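Long-range contact in probable LacI-family transcriptional regulator (Corynebacterium glutamicum ATCC 13032, PDB 3BIL), which probably binds specific DNA sites as a transcription regulator, as other members of the LacI family do, although its own function has not been established: residues L289-Q294 with A326-E331. Residues are numbered along the deposited sequence; the frame is centred on the assembly and turned at random.
Sequences LTVIDQ and ALIHRE
Thr290 meets the backbone of Arg330 through its hydroxyl, OG1 accepting the Arg330 N-H at 3.1 Å. With OG1 beside the backbone N (chi1 -58°) and CG2 anti to it, Thr290 CG2 packs 3.6 Å from Leu327 CD1. Leu327 CD1 also lies 4.0 Å from Ile292 CG1 and so bridges Thr290 and Ile292, and helix 169-181 covers this face through Ile172, Ala175 and Leu178. The backbones pair as antiparallel strands: Val291 and Asp293 form hydrogen-bonded pairs with Ile328 and Ala326, the bond from Val291 N to Ile328 O being weak, and flank the non-hydrogen-bonded pair Ile292-Leu327. In this periplasmic-binding-protein-like fold, strand 291-293 is thereby joined to the antiparallel strand 322-328 on one side, while strand 272-276 borders it on the other. On the opposite face, Ile328 lays CG1 against Asp293 CB at 3.8 Å, and its CB touches Val291 CG2. Asp293 OD1 accepts a hydrogen bond from the N-H of Asn295. Beyond the paired residues Arg330 runs its extended CG-to-NE chain across the Leu289 carbonyl. Arg330 NH1 reaches Leu289 O at 2.8 Å, but the strongly bent N-H...O angle of 126° makes this a weak bond; Val291 CG2 lies 3.8 Å from Arg330 NH1.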
# COMPACT_ATOMS: atom_id res chain seq x y z
N LEU A 289 -9.46 -13.37 6.62
CA LEU A 289 -9.85 -13.76 5.29
C LEU A 289 -9.02 -14.91 4.76
O LEU A 289 -7.82 -14.80 4.66
CB LEU A 289 -9.70 -12.59 4.33
CG LEU A 289 -10.90 -11.92 3.72
CD1 LEU A 289 -11.75 -11.25 4.80
CD2 LEU A 289 -10.32 -10.90 2.78
N THR A 290 -9.68 -15.98 4.35
CA THR A 290 -9.04 -16.94 3.51
C THR A 290 -8.59 -16.21 2.22
O THR A 290 -9.35 -15.53 1.58
CB THR A 290 -9.99 -18.09 3.26
OG1 THR A 290 -10.38 -18.67 4.53
CG2 THR A 290 -9.33 -19.17 2.40
N VAL A 291 -7.34 -16.36 1.83
CA VAL A 291 -6.83 -15.69 0.65
C VAL A 291 -5.87 -16.60 -0.09
O VAL A 291 -5.37 -17.60 0.45
CB VAL A 291 -6.02 -14.38 0.99
CG1 VAL A 291 -6.94 -13.22 1.54
CG2 VAL A 291 -4.84 -14.66 1.94
N ILE A 292 -5.61 -16.23 -1.34
CA ILE A 292 -4.68 -16.91 -2.18
C ILE A 292 -3.39 -16.11 -2.17
O ILE A 292 -3.35 -14.96 -2.55
CB ILE A 292 -5.27 -17.14 -3.58
CG1 ILE A 292 -6.38 -18.20 -3.48
CG2 ILE A 292 -4.18 -17.61 -4.56
CD1 ILE A 292 -7.14 -18.41 -4.78
N ASP A 293 -2.34 -16.73 -1.67
CA ASP A 293 -1.07 -16.05 -1.58
C ASP A 293 -0.26 -16.38 -2.84
O ASP A 293 -0.26 -17.50 -3.32
CB ASP A 293 -0.35 -16.45 -0.28
CG ASP A 293 1.14 -16.05 -0.25
OD1 ASP A 293 1.59 -15.22 -1.06
OD2 ASP A 293 1.89 -16.56 0.59
N GLN A 294 0.41 -15.39 -3.38
CA GLN A 294 1.20 -15.56 -4.56
C GLN A 294 2.66 -15.57 -4.30
O GLN A 294 3.46 -15.68 -5.25
CB GLN A 294 0.96 -14.39 -5.46
CG GLN A 294 -0.10 -14.62 -6.43
CD GLN A 294 -0.22 -13.42 -7.24
OE1 GLN A 294 0.40 -13.32 -8.30
NE2 GLN A 294 -0.95 -12.43 -6.72
N ALA A 326 -0.63 -20.38 -3.34
CA ALA A 326 -1.10 -21.20 -2.23
C ALA A 326 -2.31 -20.64 -1.51
O ALA A 326 -2.50 -19.43 -1.49
CB ALA A 326 0.06 -21.47 -1.25
N LEU A 327 -3.15 -21.50 -0.96
CA LEU A 327 -4.30 -21.09 -0.15
C LEU A 327 -3.98 -21.02 1.37
O LEU A 327 -3.70 -22.04 1.99
CB LEU A 327 -5.46 -22.05 -0.37
CG LEU A 327 -6.78 -21.70 0.31
CD1 LEU A 327 -7.45 -20.54 -0.41
CD2 LEU A 327 -7.71 -22.90 0.25
N ILE A 328 -4.02 -19.81 1.95
CA ILE A 328 -3.94 -19.59 3.37
C ILE A 328 -5.36 -19.72 3.95
O ILE A 328 -6.20 -18.84 3.77
CB ILE A 328 -3.35 -18.17 3.67
CG1 ILE A 328 -2.16 -17.83 2.76
CG2 ILE A 328 -2.96 -18.00 5.13
CD1 ILE A 328 -1.01 -18.81 2.74
N HIS A 329 -5.63 -20.80 4.65
CA HIS A 329 -6.95 -21.03 5.24
C HIS A 329 -7.08 -20.23 6.52
O HIS A 329 -6.32 -20.41 7.48
CB HIS A 329 -7.20 -22.53 5.48
CG HIS A 329 -8.65 -22.89 5.65
ND1 HIS A 329 -9.11 -24.19 5.55
CD2 HIS A 329 -9.73 -22.13 5.94
CE1 HIS A 329 -10.41 -24.20 5.76
NE2 HIS A 329 -10.81 -22.97 6.00
N ARG A 330 -8.04 -19.31 6.51
CA ARG A 330 -8.34 -18.52 7.69
C ARG A 330 -9.78 -18.75 8.10
O ARG A 330 -10.17 -19.91 8.22
CB ARG A 330 -8.03 -17.08 7.48
CG ARG A 330 -6.58 -16.85 7.10
CD ARG A 330 -6.17 -15.46 7.62
NE ARG A 330 -4.82 -15.11 7.20
CZ ARG A 330 -4.51 -14.27 6.24
NH1 ARG A 330 -5.46 -13.61 5.58
NH2 ARG A 330 -3.24 -14.06 5.96
N GLU A 331 -10.58 -17.71 8.31
CA GLU A 331 -11.95 -17.95 8.79
C GLU A 331 -13.15 -17.32 8.03
O GLU A 331 -14.19 -17.06 8.64
CB GLU A 331 -12.04 -17.66 10.28
CG GLU A 331 -11.80 -18.88 11.17
CD GLU A 331 -10.40 -18.92 11.81
OE1 GLU A 331 -9.82 -20.04 11.89
OE2 GLU A 331 -9.89 -17.84 12.22